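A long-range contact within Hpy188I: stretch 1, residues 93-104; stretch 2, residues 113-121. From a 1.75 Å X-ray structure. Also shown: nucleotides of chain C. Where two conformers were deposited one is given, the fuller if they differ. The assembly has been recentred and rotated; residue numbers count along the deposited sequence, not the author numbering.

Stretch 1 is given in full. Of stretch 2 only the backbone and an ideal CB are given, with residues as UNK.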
# COMPACT_ATOMS: atom_id res chain seq x y z
N LYS A 93 1.46 -12.27 -7.88
CA LYS A 93 0.44 -11.41 -7.26
C LYS A 93 0.67 -9.92 -7.58
O LYS A 93 -0.28 -9.16 -7.81
CB LYS A 93 0.37 -11.67 -5.75
CG LYS A 93 -0.22 -13.03 -5.39
CD LYS A 93 -0.52 -13.06 -3.91
CE LYS A 93 -0.85 -14.42 -3.41
NZ LYS A 93 -1.11 -14.35 -1.93
N ARG A 94 1.93 -9.49 -7.59
CA ARG A 94 2.23 -8.11 -7.94
C ARG A 94 1.81 -7.83 -9.38
O ARG A 94 1.29 -6.76 -9.67
CB ARG A 94 3.70 -7.75 -7.72
CG ARG A 94 4.03 -6.27 -8.04
CD ARG A 94 3.29 -5.31 -7.10
NE ARG A 94 3.39 -3.88 -7.41
CZ ARG A 94 2.51 -3.18 -8.12
NH1 ARG A 94 1.48 -3.77 -8.67
NH2 ARG A 94 2.65 -1.87 -8.26
N VAL A 95 2.06 -8.77 -10.29
CA VAL A 95 1.59 -8.62 -11.67
C VAL A 95 0.05 -8.59 -11.76
O VAL A 95 -0.50 -7.79 -12.49
CB VAL A 95 2.20 -9.69 -12.58
CG1 VAL A 95 1.56 -9.63 -14.01
CG2 VAL A 95 3.71 -9.50 -12.62
N GLN A 96 -0.61 -9.49 -11.04
CA GLN A 96 -2.08 -9.48 -10.83
C GLN A 96 -2.54 -8.06 -10.47
O GLN A 96 -3.44 -7.48 -11.09
CB GLN A 96 -2.34 -10.48 -9.69
CG GLN A 96 -3.75 -10.90 -9.44
CD GLN A 96 -3.69 -12.09 -8.44
OE1 GLN A 96 -4.20 -12.01 -7.34
NE2 GLN A 96 -2.93 -13.15 -8.82
N SER A 97 -1.86 -7.47 -9.50
CA SER A 97 -2.13 -6.09 -9.09
C SER A 97 -1.92 -5.10 -10.26
O SER A 97 -2.80 -4.28 -10.55
CB SER A 97 -1.27 -5.73 -7.87
OG SER A 97 -1.59 -4.42 -7.38
N TYR A 98 -0.79 -5.15 -10.96
CA TYR A 98 -0.63 -4.32 -12.18
C TYR A 98 -1.77 -4.49 -13.17
O TYR A 98 -2.22 -3.52 -13.80
CB TYR A 98 0.70 -4.61 -12.88
CG TYR A 98 1.88 -3.95 -12.22
CD1 TYR A 98 1.95 -2.57 -12.12
CD2 TYR A 98 2.94 -4.70 -11.73
CE1 TYR A 98 3.04 -1.96 -11.56
CE2 TYR A 98 4.04 -4.09 -11.15
CZ TYR A 98 4.08 -2.73 -11.05
OH TYR A 98 5.17 -2.10 -10.47
N ASN A 99 -2.25 -5.72 -13.32
CA ASN A 99 -3.38 -5.98 -14.21
C ASN A 99 -4.70 -5.33 -13.78
O ASN A 99 -5.69 -5.39 -14.53
CB ASN A 99 -3.54 -7.48 -14.45
CG ASN A 99 -2.50 -8.03 -15.37
OD1 ASN A 99 -1.89 -7.28 -16.16
ND2 ASN A 99 -2.26 -9.37 -15.31
N CYS A 100 -4.72 -4.72 -12.59
CA CYS A 100 -5.84 -3.86 -12.16
C CYS A 100 -5.82 -2.47 -12.79
O CYS A 100 -6.78 -1.71 -12.62
CB CYS A 100 -5.86 -3.72 -10.65
SG CYS A 100 -6.21 -5.27 -9.79
N GLY A 101 -4.74 -2.12 -13.48
CA GLY A 101 -4.58 -0.82 -14.10
C GLY A 101 -5.40 -0.57 -15.35
O GLY A 101 -4.97 0.15 -16.21
N LYS A 102 -6.58 -1.18 -15.45
CA LYS A 102 -7.42 -1.06 -16.64
C LYS A 102 -8.08 0.31 -16.73
O LYS A 102 -8.40 0.93 -15.72
CB LYS A 102 -8.47 -2.19 -16.68
CG LYS A 102 -7.92 -3.59 -16.72
CD LYS A 102 -9.05 -4.53 -17.04
CE LYS A 102 -8.69 -5.95 -16.99
NZ LYS A 102 -9.86 -6.73 -17.46
N VAL A 103 -8.31 0.76 -17.96
CA VAL A 103 -9.01 2.02 -18.20
C VAL A 103 -10.31 2.12 -17.41
O VAL A 103 -10.57 3.16 -16.76
CB VAL A 103 -9.24 2.24 -19.70
CG1 VAL A 103 -10.22 3.40 -19.96
CG2 VAL A 103 -7.90 2.43 -20.43
N GLU A 104 -11.12 1.06 -17.45
CA GLU A 104 -12.40 1.04 -16.74
C GLU A 104 -12.26 1.29 -15.23
O GLU A 104 -13.03 2.06 -14.65
CB GLU A 104 -13.14 -0.29 -16.96
CG GLU A 104 -14.55 -0.31 -16.36
CD GLU A 104 -15.28 -1.62 -16.57
OE1 GLU A 104 -14.75 -2.54 -17.24
OE2 GLU A 104 -16.41 -1.73 -16.06
N UNK A 113 -3.37 4.69 -9.15
CA UNK A 113 -2.82 5.46 -10.28
C UNK A 113 -1.53 4.83 -10.83
O UNK A 113 -1.32 4.86 -12.04
CB UNK A 113 -2.55 6.90 -9.85
N UNK A 114 -0.73 4.23 -9.96
CA UNK A 114 0.48 3.51 -10.35
C UNK A 114 0.16 2.35 -11.27
O UNK A 114 0.80 2.18 -12.31
CB UNK A 114 1.22 3.00 -9.11
N UNK A 115 -0.78 1.51 -10.86
CA UNK A 115 -1.08 0.33 -11.67
C UNK A 115 -1.63 0.74 -13.04
O UNK A 115 -1.30 0.14 -14.06
CB UNK A 115 -2.08 -0.57 -10.95
N UNK A 116 -2.44 1.79 -13.05
CA UNK A 116 -2.94 2.36 -14.31
C UNK A 116 -1.80 2.86 -15.22
O UNK A 116 -1.72 2.49 -16.38
CB UNK A 116 -3.90 3.51 -14.01
N UNK A 117 -0.94 3.70 -14.67
CA UNK A 117 0.19 4.23 -15.44
C UNK A 117 1.08 3.09 -15.97
O UNK A 117 1.47 3.08 -17.14
CB UNK A 117 1.02 5.19 -14.58
N UNK A 118 1.43 2.14 -15.12
CA UNK A 118 2.31 1.05 -15.54
C UNK A 118 1.65 0.11 -16.55
O UNK A 118 2.23 -0.17 -17.60
CB UNK A 118 2.76 0.25 -14.32
N UNK A 119 0.44 -0.37 -16.28
CA UNK A 119 -0.18 -1.31 -17.21
C UNK A 119 -0.36 -0.63 -18.59
O UNK A 119 -0.03 -1.21 -19.62
CB UNK A 119 -1.52 -1.80 -16.66
N UNK A 120 -0.89 0.59 -18.58
CA UNK A 120 -1.22 1.26 -19.85
C UNK A 120 0.06 1.58 -20.62
O UNK A 120 0.09 1.45 -21.85
CB UNK A 120 -2.02 2.54 -19.60
N UNK A 121 1.11 1.98 -19.90
CA UNK A 121 2.40 2.27 -20.54
C UNK A 121 3.01 1.02 -21.15
O UNK A 121 3.46 1.03 -22.30
CB UNK A 121 3.37 2.88 -19.53
P DG C 6 5.34 -0.27 -6.06
OP1 DG C 6 6.74 -0.74 -5.98
OP2 DG C 6 4.67 -0.11 -7.37
O5' DG C 6 4.45 -1.21 -5.13
C5' DG C 6 4.52 -1.05 -3.71
C4' DG C 6 3.32 -1.67 -3.05
O4' DG C 6 2.10 -0.98 -3.42
C3' DG C 6 3.09 -3.15 -3.39
O3' DG C 6 2.89 -3.88 -2.19
C2' DG C 6 1.81 -3.13 -4.21
C1' DG C 6 1.09 -1.96 -3.57
N9 DG C 6 -0.01 -1.40 -4.35
C8 DG C 6 0.04 -0.83 -5.61
N7 DG C 6 -1.14 -0.49 -6.05
C5 DG C 6 -2.01 -0.84 -5.03
C6 DG C 6 -3.43 -0.73 -4.94
O6 DG C 6 -4.23 -0.29 -5.78
N1 DG C 6 -3.90 -1.21 -3.71
C2 DG C 6 -3.12 -1.73 -2.72
N2 DG C 6 -3.75 -2.17 -1.61
N3 DG C 6 -1.80 -1.84 -2.79
C4 DG C 6 -1.33 -1.38 -3.97
P DT C 5 4.60 5.80 -7.57
OP1 DT C 5 6.07 5.77 -7.59
OP2 DT C 5 3.83 5.54 -8.81
O5' DT C 5 4.13 4.74 -6.48
C5' DT C 5 4.87 4.55 -5.29
C4' DT C 5 4.43 3.27 -4.63
O4' DT C 5 3.10 3.46 -4.10
C3' DT C 5 4.34 2.11 -5.63
O3' DT C 5 5.33 1.14 -5.30
C2' DT C 5 2.90 1.60 -5.52
C1' DT C 5 2.33 2.29 -4.28
N1 DT C 5 0.92 2.70 -4.39
C2 DT C 5 0.01 2.20 -3.49
O2 DT C 5 0.31 1.39 -2.62
N3 DT C 5 -1.26 2.67 -3.64
C4 DT C 5 -1.72 3.56 -4.59
O4 DT C 5 -2.90 3.90 -4.60
C5 DT C 5 -0.72 4.04 -5.51
C7 DT C 5 -1.12 5.01 -6.58
C6 DT C 5 0.53 3.59 -5.37
P DA C 7 2.64 -5.46 -2.24
OP1 DA C 7 3.59 -6.08 -1.29
OP2 DA C 7 2.61 -5.91 -3.66
O5' DA C 7 1.17 -5.61 -1.65
C5' DA C 7 0.86 -5.09 -0.36
C4' DA C 7 -0.51 -5.53 0.09
O4' DA C 7 -1.53 -4.88 -0.71
C3' DA C 7 -0.79 -7.03 0.01
O3' DA C 7 -1.47 -7.45 1.19
C2' DA C 7 -1.67 -7.17 -1.22
C1' DA C 7 -2.39 -5.83 -1.30
N9 DA C 7 -2.65 -5.40 -2.68
C8 DA C 7 -1.72 -5.11 -3.65
N7 DA C 7 -2.24 -4.75 -4.79
C5 DA C 7 -3.61 -4.81 -4.57
C6 DA C 7 -4.72 -4.55 -5.40
N6 DA C 7 -4.61 -4.18 -6.69
N1 DA C 7 -5.95 -4.70 -4.87
C2 DA C 7 -6.05 -5.09 -3.59
N3 DA C 7 -5.09 -5.35 -2.71
C4 DA C 7 -3.88 -5.20 -3.27

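The backbone of stretch 2 is helical throughout, with phi between -59° and -68° and psi between -33° and -53°. Its axis crosses that of helix 93-98 at 88°, with a closest approach of 9.9 Å. The closest backbone approach is at the end of the turn from Tyr98 to Gly101, where the CA of Gly101 lies 3.6 Å from the CA of position 116.

Position 113 has no atom of stretch 1 within 5.5 Å of its ideal CB, so stretch 1 sets no preference. It is Thr113, whose OG1 lies 3.3 Å from C7 of DT5.

At position 114 CA-to-CB points sideways, and the ideal CB is 5.1 Å from Arg94 NH2. With DNA phosphates nearby, a small polar side chain able to donate a hydrogen bond would suit; serine, threonine or asparagine are all reasonable. Thr114 is deposited: OG1 donates to OP2 of DT5 (2.7 Å), while CG2 lies 4.2 Å from Arg94 NH2, near the guanidinium plane.

Position 115 points toward stretch 1, its ideal CB 3.8 Å from Ser97 O and 4.0 Å from Gly101 N. The guanidinium of Arg94 offers donors and the hydroxyl of Ser97 can accept, so a short side chain carrying both acceptor and donor fits best; aspartate could answer the arginine alone. Asn115 meets both demands. OD1 accepts from Arg94 NH1 (3.0 Å) and Arg94 NH2 (3.2 Å), and ND2 donates to Ser97 OG (3.0 Å). Because Arg94 NH2 also donates to OP2 of DG6 (2.8 Å) and Ser97 OG to N7 of DA7 (2.7 Å), these bonds tie the helix contact to DNA-binding groups.

Position 116 sits beside Gly101, but its CB points sideways, 4.2 Å from Gly101 O. The close approach belongs to the backbones: Gly101 CA makes a CA-H...O contact with the O of residue 115 (3.4 Å), and an ideal CB on Gly101 would fall 2.0 Å from that oxygen, a clash. Several large side chains could lie along residues 102-103. Tyr116, chi1 t, does so, with CE1 4.4 Å from Val103 CA at the ring edge.

Position 117 points away, leaving the choice to other surroundings; it is Phe117.

Position 118 points toward the Tyr98 ring, its ideal CB 3.5 Å from Tyr98 CE1. Such proximity favours a compact apolar group, alanine or valine among them. Val118 places CG1 3.5 Å from Tyr98 CE1.

Position 119 also points toward stretch 1, its ideal CB 3.4 Å from Tyr98 O and 4.0 Å from Gly101 O. A flexible aliphatic chain, leucine or methionine, could follow the turn. Leu119 sets CD1 3.7 Å from Asn99 OD1 and CD2 3.5 Å from Gly101 C.

Position 120 points sideways, its ideal CB 5.1 Å from Gly101 O, an acceptor within range of a longer donor such as glutamine, lysine or arginine. Gln120 folds back (chi1 and chi2 both m), and NE2 donates to Gly101 O at 2.9 Å and 171°.

Position 121 is out of reach, with nothing of stretch 1 within 5.5 Å of its ideal CB, so stretch 1 sets no preference. It is Ser121, and Ser121 OG donates to Phe117 O (2.8 Å) within its own helix.

Stretch 2 (113-121) TTNYFVLQS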
# COMPACT_ATOMS: atom_id res chain seq x y z
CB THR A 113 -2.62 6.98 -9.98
OG1 THR A 113 -1.55 7.14 -9.05
CG2 THR A 113 -3.90 7.62 -9.46
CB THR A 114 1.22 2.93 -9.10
OG1 THR A 114 1.63 4.00 -8.26
CG2 THR A 114 2.44 2.12 -9.51
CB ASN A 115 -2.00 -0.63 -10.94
CG ASN A 115 -1.29 -1.41 -9.86
OD1 ASN A 115 -0.07 -1.57 -9.91
ND2 ASN A 115 -2.05 -1.90 -8.89
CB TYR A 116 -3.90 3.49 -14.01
CG TYR A 116 -4.29 4.30 -15.20
CD1 TYR A 116 -5.16 3.81 -16.16
CD2 TYR A 116 -3.78 5.58 -15.37
CE1 TYR A 116 -5.51 4.60 -17.29
CE2 TYR A 116 -4.13 6.37 -16.47
CZ TYR A 116 -4.98 5.88 -17.42
OH TYR A 116 -5.31 6.70 -18.50
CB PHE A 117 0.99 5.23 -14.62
CG PHE A 117 2.36 5.51 -15.20
CD1 PHE A 117 2.49 6.31 -16.32
CD2 PHE A 117 3.49 4.88 -14.69
CE1 PHE A 117 3.74 6.51 -16.91
CE2 PHE A 117 4.73 5.07 -15.28
CZ PHE A 117 4.86 5.89 -16.39
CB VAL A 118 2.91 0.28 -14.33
CG1 VAL A 118 3.74 -0.92 -14.83
CG2 VAL A 118 3.75 1.20 -13.47
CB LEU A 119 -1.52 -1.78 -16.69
CG LEU A 119 -2.27 -2.72 -17.64
CD1 LEU A 119 -1.49 -4.01 -17.78
CD2 LEU A 119 -3.70 -3.00 -17.17
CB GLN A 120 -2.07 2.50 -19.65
CG GLN A 120 -3.45 2.23 -19.06
CD GLN A 120 -4.23 1.19 -19.83
OE1 GLN A 120 -4.25 1.21 -21.08
NE2 GLN A 120 -4.89 0.30 -19.11
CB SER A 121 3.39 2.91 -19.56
OG SER A 121 2.97 4.23 -19.21
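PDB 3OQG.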